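Local coordinates for protein exopolyphosphatase (Cytophaga hutchinsonii, PDB 3MDQ) that probably hydrolyses inorganic polyphosphate from the chain end, releasing orthophosphate, at residues F159-V172 against M183-L195. Numbering follows the deposited sequence. Where two conformers were deposited one is given.
Sequences FEIGGQRLIDRFHV and MMHNYFDEVLVPL. With SO4 (sulfate ion), chain G.
Phe-170 drives the edge of its ring into one face of Tyr-187, a T-shaped pair with centroids 4.9 Å apart and planes at 68°. Met-183 and Met-184, both selenomethionines, approach the Phe-170 ring obliquely, as Met-aromatic contacts, with SE of Met-184 3.8 Å from Phe-170 CD2. Beyond the ring, the bent end of Met-183 carries CE to Val-172 CG2. Tyr-187 stands out from its helix with CG anti to the backbone N (chi1 179°), which carries the ring out among Ile-161, Leu-166, Arg-169 and Phe-170. Leu-166 CD2 meets its CE2 at 3.7 Å, and the Arg-169 guanidinium lies over the hydroxyl, its plane 19° from that of the ring. A water 2.8 Å from Tyr-187 OH donates a hydrogen bond to Glu-160 O, linking the two across segments that share no direct hydrogen bond. A leucine in place of Tyr-187 would probably cost the water its hydroxyl partner and leave the Phe-170 edge without an aromatic face. In this actin-like ATPase fold, the contact sets helices 163-169 and 178-191 against each other, just past the end of edge strand 153-159. Where that strand ends, Leu-192 CD2 sits 4.1 Å above the centre of the Phe-159 ring in a CH-pi contact, while Pro-194 CB adjoins the ring's edge. Ile-161 CG2 and Val-191 CG1 meet tip to tip at 3.7 Å. Deeper in, Leu-166 CD1 reaches the edge of Phe-188, whose side chain also packs on Leu-279 of helix 267-286.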
ATOM      1  N   PHE A 159      -1.169   6.731   9.638  1.00  9.91           N
ATOM      2  CA  PHE A 159      -1.936   7.967   9.538  1.00 10.32           C
ATOM      3  C   PHE A 159      -3.081   7.769   8.521  1.00 11.26           C
ATOM      4  O   PHE A 159      -2.885   7.247   7.431  1.00 10.92           O
ATOM      5  CB  PHE A 159      -1.041   9.110   9.050  1.00 11.05           C
ATOM      6  CG  PHE A 159       0.118   9.424   9.968  1.00 10.49           C
ATOM      7  CD1 PHE A 159       1.306   8.717   9.866  1.00 11.46           C
ATOM      8  CD2 PHE A 159       0.015  10.414  10.918  1.00 11.76           C
ATOM      9  CE1 PHE A 159       2.366   9.003  10.703  1.00 10.79           C
ATOM     10  CE2 PHE A 159       1.068  10.710  11.746  1.00 12.26           C
ATOM     11  CZ  PHE A 159       2.247   9.999  11.634  1.00 11.31           C
ATOM     12  N   GLU A 160      -4.270   8.254   8.869  1.00 11.43           N
ATOM     13  CA  GLU A 160      -5.468   8.110   7.990  1.00 11.83           C
ATOM     14  C   GLU A 160      -5.480   9.248   6.952  1.00 11.57           C
ATOM     15  O   GLU A 160      -6.322  10.169   6.973  1.00 13.01           O
ATOM     16  CB  GLU A 160      -6.750   8.005   8.849  1.00 14.88           C
ATOM     17  CG  GLU A 160      -6.797   6.682   9.677  1.00 13.81           C
ATOM     18  CD  GLU A 160      -6.848   5.344   8.833  1.00 18.05           C
ATOM     19  OE1 GLU A 160      -7.354   5.333   7.687  1.00 25.36           O
ATOM     20  OE2 GLU A 160      -6.427   4.277   9.344  1.00 19.78           O
ATOM     21  N   ILE A 161      -4.502   9.171   6.066  1.00 11.17           N
ATOM     22  CA  ILE A 161      -4.264  10.174   5.003  1.00 10.22           C
ATOM     23  C   ILE A 161      -4.045   9.500   3.652  1.00 11.03           C
ATOM     24  O   ILE A 161      -3.379  10.023   2.749  1.00 11.62           O
ATOM     25  CB  ILE A 161      -3.052  11.092   5.388  1.00 11.88           C
ATOM     26  CG1 ILE A 161      -1.766  10.295   5.458  1.00 10.96           C
ATOM     27  CG2 ILE A 161      -3.364  11.869   6.690  1.00 12.10           C
ATOM     28  CD1 ILE A 161      -0.491  11.183   5.722  1.00 12.55           C
ATOM     29  N   GLY A 162      -4.615   8.301   3.472  1.00 10.51           N
ATOM     30  CA  GLY A 162      -4.556   7.630   2.202  1.00 10.57           C
ATOM     31  C   GLY A 162      -5.229   8.447   1.093  1.00  9.07           C
ATOM     32  O   GLY A 162      -5.995   9.352   1.348  1.00  9.35           O
ATOM     33  N   GLY A 163      -4.894   8.130  -0.149  1.00 10.73           N
ATOM     34  CA  GLY A 163      -5.251   9.015  -1.261  1.00 11.89           C
ATOM     35  C   GLY A 163      -6.721   9.201  -1.486  1.00 11.89           C
ATOM     36  O   GLY A 163      -7.118  10.269  -1.907  1.00 11.19           O
ATOM     37  N   GLN A 164      -7.520   8.163  -1.270  1.00 11.32           N
ATOM     38  CA  GLN A 164      -8.982   8.323  -1.422  1.00 12.20           C
ATOM     39  C   GLN A 164      -9.510   9.336  -0.416  1.00 11.54           C
ATOM     40  O   GLN A 164     -10.374  10.161  -0.749  1.00 10.99           O
ATOM     41  CB  GLN A 164      -9.696   6.965  -1.267  1.00 12.86           C
ATOM     42  CG  GLN A 164     -11.227   7.022  -1.437  1.00 15.33           C
ATOM     43  CD  GLN A 164     -11.609   7.237  -2.885  1.00 15.95           C
ATOM     44  OE1 GLN A 164     -11.478   6.316  -3.689  1.00 21.72           O
ATOM     45  NE2 GLN A 164     -12.017   8.455  -3.236  1.00 17.91           N
ATOM     46  N   ARG A 165      -9.003   9.285   0.818  1.00 10.61           N
ATOM     47  CA  ARG A 165      -9.405  10.279   1.815  1.00  9.91           C
ATOM     48  C   ARG A 165      -8.991  11.671   1.407  1.00 11.05           C
ATOM     49  O   ARG A 165      -9.783  12.591   1.539  1.00 11.20           O
ATOM     50  CB  ARG A 165      -8.800   9.970   3.186  1.00 11.53           C
ATOM     51  CG  ARG A 165      -9.244   8.663   3.795  1.00 11.16           C
ATOM     52  CD  ARG A 165      -8.628   8.572   5.226  1.00 12.15           C
ATOM     53  NE  ARG A 165      -8.926   7.313   5.874  1.00 13.92           N
ATOM     54  CZ  ARG A 165      -9.974   7.104   6.678  1.00 18.23           C
ATOM     55  NH1 ARG A 165     -10.862   8.065   6.895  1.00 17.45           N
ATOM     56  NH2 ARG A 165     -10.127   5.926   7.249  1.00 20.18           N
ATOM     57  N   LEU A 166      -7.772  11.833   0.906  1.00  9.86           N
ATOM     58  CA  LEU A 166      -7.254  13.150   0.545  1.00  9.15           C
ATOM     59  C   LEU A 166      -8.083  13.769  -0.564  1.00  9.60           C
ATOM     60  O   LEU A 166      -8.479  14.940  -0.435  1.00 10.03           O
ATOM     61  CB  LEU A 166      -5.802  13.083   0.120  1.00  9.64           C
ATOM     62  CG  LEU A 166      -4.810  12.655   1.213  1.00 10.49           C
ATOM     63  CD1 LEU A 166      -3.406  12.621   0.640  1.00 12.16           C
ATOM     64  CD2 LEU A 166      -4.911  13.515   2.492  1.00 13.36           C
ATOM     65  N   ILE A 167      -8.397  13.019  -1.635  1.00  9.16           N
ATOM     66  CA  ILE A 167      -9.114  13.602  -2.762  1.00  9.62           C
ATOM     67  C   ILE A 167     -10.605  13.814  -2.439  1.00 11.39           C
ATOM     68  O   ILE A 167     -11.282  14.591  -3.121  1.00 12.35           O
ATOM     69  CB  ILE A 167      -8.957  12.823  -4.078  1.00  9.83           C
ATOM     70  CG1 ILE A 167      -9.572  11.424  -4.016  1.00 10.38           C
ATOM     71  CG2 ILE A 167      -7.460  12.757  -4.478  1.00 11.87           C
ATOM     72  CD1 ILE A 167      -9.430  10.655  -5.258  1.00 14.01           C
ATOM     73  N   ASP A 168     -11.137  13.133  -1.428  1.00 10.18           N
ATOM     74  CA  ASP A 168     -12.528  13.337  -1.035  1.00 11.98           C
ATOM     75  C   ASP A 168     -12.691  14.451  -0.045  1.00 11.73           C
ATOM     76  O   ASP A 168     -13.738  15.111  -0.036  1.00 12.85           O
ATOM     77  CB  ASP A 168     -13.108  12.045  -0.431  1.00 13.41           C
ATOM     78  CG  ASP A 168     -13.379  10.991  -1.469  1.00 18.94           C
ATOM     79  OD1 ASP A 168     -13.219  11.238  -2.686  1.00 21.19           O
ATOM     80  OD2 ASP A 168     -13.807   9.895  -1.044  1.00 18.29           O
ATOM     81  N   ARG A 169     -11.702  14.662   0.817  1.00 11.57           N
ATOM     82  CA  ARG A 169     -11.816  15.677   1.847  1.00 14.79           C
ATOM     83  C   ARG A 169     -11.430  17.045   1.350  1.00 13.38           C
ATOM     84  O   ARG A 169     -11.944  18.050   1.888  1.00 14.49           O
ATOM     85  CB  ARG A 169     -11.008  15.295   3.080  1.00 17.03           C
ATOM     86  CG  ARG A 169      -9.576  15.423   2.969  1.00 24.05           C
ATOM     87  CD  ARG A 169      -8.860  14.521   4.052  1.00 33.39           C
ATOM     88  NE  ARG A 169      -9.593  14.489   5.327  1.00 34.93           N
ATOM     89  CZ  ARG A 169      -9.545  15.439   6.248  1.00 41.13           C
ATOM     90  NH1 ARG A 169      -8.792  16.518   6.050  1.00 46.16           N
ATOM     91  NH2 ARG A 169     -10.260  15.323   7.374  1.00 33.61           N
ATOM     92  N   PHE A 170     -10.574  17.084   0.320  1.00 12.46           N
ATOM     93  CA  PHE A 170     -10.098  18.315  -0.276  1.00 12.80           C
ATOM     94  C   PHE A 170     -10.520  18.328  -1.755  1.00 19.74           C
ATOM     95  O   PHE A 170     -10.679  17.266  -2.374  1.00 19.91           O
ATOM     96  CB  PHE A 170      -8.599  18.419  -0.184  1.00 14.87           C
ATOM     97  CG  PHE A 170      -8.050  18.399   1.225  1.00 15.17           C
ATOM     98  CD1 PHE A 170      -8.343  19.439   2.100  1.00 17.68           C
ATOM     99  CD2 PHE A 170      -7.269  17.393   1.666  1.00 14.85           C
ATOM    100  CE1 PHE A 170      -7.831  19.437   3.401  1.00 15.04           C
ATOM    101  CE2 PHE A 170      -6.799  17.377   2.994  1.00 19.55           C
ATOM    102  CZ  PHE A 170      -7.055  18.430   3.826  1.00 15.99           C
ATOM    103  N   HIS A 171     -10.744  19.515  -2.289  1.00 15.27           N
ATOM    104  CA  HIS A 171     -10.972  19.681  -3.729  1.00 14.51           C
ATOM    105  C   HIS A 171      -9.647  20.011  -4.406  1.00 14.28           C
ATOM    106  O   HIS A 171      -9.186  21.175  -4.408  1.00 15.59           O
ATOM    107  CB  HIS A 171     -11.982  20.766  -4.004  1.00 16.33           C
ATOM    108  CG  HIS A 171     -12.239  20.980  -5.464  1.00 21.38           C
ATOM    109  ND1 HIS A 171     -12.859  22.112  -5.958  1.00 30.69           N
ATOM    110  CD2 HIS A 171     -11.929  20.221  -6.543  1.00 29.92           C
ATOM    111  CE1 HIS A 171     -12.942  22.022  -7.275  1.00 30.71           C
ATOM    112  NE2 HIS A 171     -12.380  20.889  -7.655  1.00 26.38           N
ATOM    113  N   VAL A 172      -9.024  18.984  -4.993  1.00 13.77           N
ATOM    114  CA  VAL A 172      -7.804  19.167  -5.758  1.00 13.69           C
ATOM    115  C   VAL A 172      -8.243  19.334  -7.207  1.00 12.46           C
ATOM    116  O   VAL A 172      -9.033  18.551  -7.714  1.00 16.17           O
ATOM    117  CB  VAL A 172      -6.905  17.934  -5.654  1.00 15.00           C
ATOM    118  CG1 VAL A 172      -5.623  18.177  -6.434  1.00 19.04           C
ATOM    119  CG2 VAL A 172      -6.638  17.610  -4.130  1.00 19.73           C
HETATM  120  N   MSE A 183      -2.351  23.974  -0.128  1.00  8.91           N
HETATM  121  CA  MSE A 183      -3.336  23.249   0.672  1.00 10.24           C
HETATM  122  C   MSE A 183      -2.767  21.911   1.140  1.00  9.60           C
HETATM  123  O   MSE A 183      -2.877  21.545   2.333  1.00  9.45           O
HETATM  124  CB  MSE A 183      -4.598  23.038  -0.168  1.00  9.96           C
HETATM  125  CG  MSE A 183      -5.573  21.951   0.294  1.00  9.57           C
HETATM  126 SE   MSE A 183      -7.137  21.976  -0.839  0.75 12.04          SE
HETATM  127  CE  MSE A 183      -6.405  20.949  -2.240  1.00 11.60           C
HETATM  128  N   MSE A 184      -2.174  21.141   0.227  0.80  9.42           N
HETATM  129  CA  MSE A 184      -1.762  19.781   0.606  0.80 10.40           C
HETATM  130  C   MSE A 184      -0.564  19.764   1.546  0.80  9.31           C
HETATM  131  O   MSE A 184      -0.522  19.047   2.561  0.80 10.90           O
HETATM  132  CB  MSE A 184      -1.494  18.874  -0.628  0.80 11.42           C
HETATM  133  CG  MSE A 184      -2.704  18.639  -1.534  0.80  9.83           C
HETATM  134 SE   MSE A 184      -4.294  18.122  -0.586  0.60 14.68          SE
HETATM  135  CE  MSE A 184      -3.604  16.673   0.436  0.80  7.29           C
ATOM    136  N   HIS A 185       0.407  20.614   1.262  0.60  9.58           N
ATOM    137  CA  HIS A 185       1.587  20.665   2.113  0.60  9.00           C
ATOM    138  C   HIS A 185       1.324  21.316   3.470  0.60  8.91           C
ATOM    139  O   HIS A 185       1.996  21.012   4.475  0.60  9.79           O
ATOM    140  CB  HIS A 185       2.766  21.319   1.383  0.60 10.96           C
ATOM    141  CG  HIS A 185       3.325  20.462   0.284  0.60 10.93           C
ATOM    142  ND1 HIS A 185       4.098  19.346   0.539  0.60 13.63           N
ATOM    143  CD2 HIS A 185       3.185  20.522  -1.060  0.60 21.32           C
ATOM    144  CE1 HIS A 185       4.405  18.763  -0.602  0.60 15.44           C
ATOM    145  NE2 HIS A 185       3.879  19.462  -1.587  0.60 18.88           N
ATOM    146  N   ASN A 186       0.359  22.232   3.516  1.00  8.27           N
ATOM    147  CA  ASN A 186      -0.082  22.741   4.813  1.00  8.60           C
ATOM    148  C   ASN A 186      -0.734  21.647   5.632  1.00  8.99           C
ATOM    149  O   ASN A 186      -0.498  21.511   6.831  1.00  9.78           O
ATOM    150  CB  ASN A 186      -1.054  23.889   4.600  1.00  8.44           C
ATOM    151  CG  ASN A 186      -1.543  24.482   5.916  1.00  8.18           C
ATOM    152  OD1 ASN A 186      -0.761  25.090   6.648  1.00  9.37           O
ATOM    153  ND2 ASN A 186      -2.842  24.362   6.184  1.00  8.56           N
ATOM    154  N   TYR A 187      -1.588  20.868   5.007  1.00  7.12           N
ATOM    155  CA  TYR A 187      -2.217  19.739   5.704  1.00  8.40           C
ATOM    156  C   TYR A 187      -1.179  18.741   6.168  1.00  9.49           C
ATOM    157  O   TYR A 187      -1.215  18.278   7.322  1.00  9.48           O
ATOM    158  CB  TYR A 187      -3.233  19.054   4.835  1.00  8.81           C
ATOM    159  CG  TYR A 187      -3.919  17.872   5.463  1.00  8.40           C
ATOM    160  CD1 TYR A 187      -4.711  18.020   6.578  1.00 10.53           C
ATOM    161  CD2 TYR A 187      -3.796  16.606   4.937  1.00  9.94           C
ATOM    162  CE1 TYR A 187      -5.379  16.951   7.149  1.00 11.74           C
ATOM    163  CE2 TYR A 187      -4.464  15.541   5.504  1.00 13.19           C
ATOM    164  CZ  TYR A 187      -5.240  15.708   6.596  1.00 13.26           C
ATOM    165  OH  TYR A 187      -5.910  14.655   7.174  1.00 19.08           O
ATOM    166  N   PHE A 188      -0.254  18.391   5.291  1.00  9.36           N
ATOM    167  CA  PHE A 188       0.806  17.450   5.701  1.00  9.51           C
ATOM    168  C   PHE A 188       1.664  17.980   6.871  1.00 11.02           C
ATOM    169  O   PHE A 188       2.007  17.204   7.784  1.00 11.21           O
ATOM    170  CB  PHE A 188       1.703  17.048   4.521  1.00 10.23           C
ATOM    171  CG  PHE A 188       0.984  16.334   3.377  1.00 10.17           C
ATOM    172  CD1 PHE A 188      -0.104  15.479   3.607  1.00 11.19           C
ATOM    173  CD2 PHE A 188       1.436  16.506   2.078  1.00 11.42           C
ATOM    174  CE1 PHE A 188      -0.717  14.857   2.542  1.00 12.46           C
ATOM    175  CE2 PHE A 188       0.834  15.853   1.019  1.00  9.96           C
ATOM    176  CZ  PHE A 188      -0.234  15.052   1.250  1.00 13.50           C
ATOM    177  N   ASP A 189       1.961  19.275   6.866  1.00  9.69           N
ATOM    178  CA  ASP A 189       2.642  19.918   7.981  1.00 11.44           C
ATOM    179  C   ASP A 189       1.910  19.665   9.300  1.00 11.93           C
ATOM    180  O   ASP A 189       2.536  19.434  10.329  1.00 14.12           O
ATOM    181  CB  ASP A 189       2.719  21.427   7.802  1.00 12.15           C
ATOM    182  CG  ASP A 189       3.767  21.888   6.817  1.00 16.37           C
ATOM    183  OD1 ASP A 189       4.661  21.107   6.418  1.00 15.63           O
ATOM    184  OD2 ASP A 189       3.705  23.073   6.418  1.00 14.50           O
ATOM    185  N   GLU A 190       0.581  19.741   9.294  1.00  9.74           N
ATOM    186  CA  GLU A 190      -0.215  19.560  10.504  1.00 11.81           C
ATOM    187  C   GLU A 190      -0.267  18.088  10.945  1.00 13.99           C
ATOM    188  O   GLU A 190      -0.170  17.792  12.142  1.00 18.28           O
ATOM    189  CB  GLU A 190      -1.634  20.114  10.285  1.00 12.86           C
ATOM    190  CG  GLU A 190      -1.697  21.636  10.117  1.00 13.19           C
ATOM    191  CD  GLU A 190      -1.106  22.390  11.294  1.00 19.56           C
ATOM    192  OE1 GLU A 190      -1.442  22.029  12.429  1.00 26.48           O
ATOM    193  OE2 GLU A 190      -0.245  23.266  11.073  1.00 22.44           O
ATOM    194  N   VAL A 191      -0.419  17.169   9.989  0.50 11.77           N
ATOM    195  CA  VAL A 191      -0.655  15.736  10.268  0.50 11.83           C
ATOM    196  C   VAL A 191       0.623  15.017  10.710  0.50  9.81           C
ATOM    197  O   VAL A 191       0.614  14.177  11.638  0.50  9.56           O
ATOM    198  CB  VAL A 191      -1.223  14.992   9.010  0.50 13.33           C
ATOM    199  CG1 VAL A 191      -1.317  13.473   9.257  0.50 12.17           C
ATOM    200  CG2 VAL A 191      -2.580  15.521   8.615  0.50 16.54           C
ATOM    201  N   LEU A 192       1.729  15.375  10.075  1.00 11.55           N
ATOM    202  CA  LEU A 192       2.955  14.557  10.149  1.00 11.88           C
ATOM    203  C   LEU A 192       3.932  14.937  11.237  1.00 10.13           C
ATOM    204  O   LEU A 192       5.070  14.494  11.248  1.00 10.92           O
ATOM    205  CB  LEU A 192       3.647  14.508   8.782  1.00 11.96           C
ATOM    206  CG  LEU A 192       2.808  13.856   7.692  1.00 12.46           C
ATOM    207  CD1 LEU A 192       3.617  14.012   6.408  1.00 15.54           C
ATOM    208  CD2 LEU A 192       2.497  12.396   8.017  1.00 14.71           C
ATOM    209  N   VAL A 193       3.495  15.737  12.210  1.00 10.49           N
ATOM    210  CA  VAL A 193       4.387  16.098  13.297  1.00 10.60           C
ATOM    211  C   VAL A 193       5.045  14.905  13.991  1.00 12.64           C
ATOM    212  O   VAL A 193       6.230  14.934  14.218  1.00 11.76           O
ATOM    213  CB  VAL A 193       3.690  17.056  14.326  1.00 11.73           C
ATOM    214  CG1 VAL A 193       4.620  17.322  15.514  1.00 15.82           C
ATOM    215  CG2 VAL A 193       3.419  18.393  13.635  1.00 12.67           C
ATOM    216  N   PRO A 194       4.299  13.822  14.243  1.00 11.31           N
ATOM    217  CA  PRO A 194       4.939  12.682  14.923  1.00 10.47           C
ATOM    218  C   PRO A 194       6.008  12.045  14.026  1.00 12.00           C
ATOM    219  O   PRO A 194       6.991  11.520  14.514  1.00 10.89           O
ATOM    220  CB  PRO A 194       3.774  11.740  15.180  1.00 11.90           C
ATOM    221  CG  PRO A 194       2.575  12.650  15.235  1.00 15.07           C
ATOM    222  CD  PRO A 194       2.830  13.686  14.210  1.00 12.78           C
ATOM    223  N   LEU A 195       5.806  12.112  12.707  1.00 10.38           N
ATOM    224  CA  LEU A 195       6.815  11.616  11.787  1.00  9.34           C
ATOM    225  C   LEU A 195       8.070  12.481  11.809  1.00 10.43           C
ATOM    226  O   LEU A 195       9.197  11.965  11.871  1.00 11.41           O
ATOM    227  CB  LEU A 195       6.257  11.483  10.375  1.00  8.33           C
ATOM    228  CG  LEU A 195       7.282  11.123   9.314  1.00  9.08           C
ATOM    229  CD1 LEU A 195       7.821   9.678   9.493  1.00 11.56           C
ATOM    230  CD2 LEU A 195       6.656  11.244   7.932  1.00 12.14           C
TER
HETATM  231  S   SO4 G 320     -11.700  20.978 -11.319  0.70 21.55           S
HETATM  232  O1  SO4 G 320     -12.408  22.164 -10.815  0.70 23.12           O
HETATM  233  O2  SO4 G 320     -11.728  20.038 -10.181  0.70 27.95           O
HETATM  234  O3  SO4 G 320     -10.413  21.333 -11.815  0.70 16.03           O
HETATM  235  O4  SO4 G 320     -12.443  20.379 -12.433  0.70 29.15           O
HETATM  236  O   HOH W   1      -7.136  12.527   5.736  1.00 18.60           O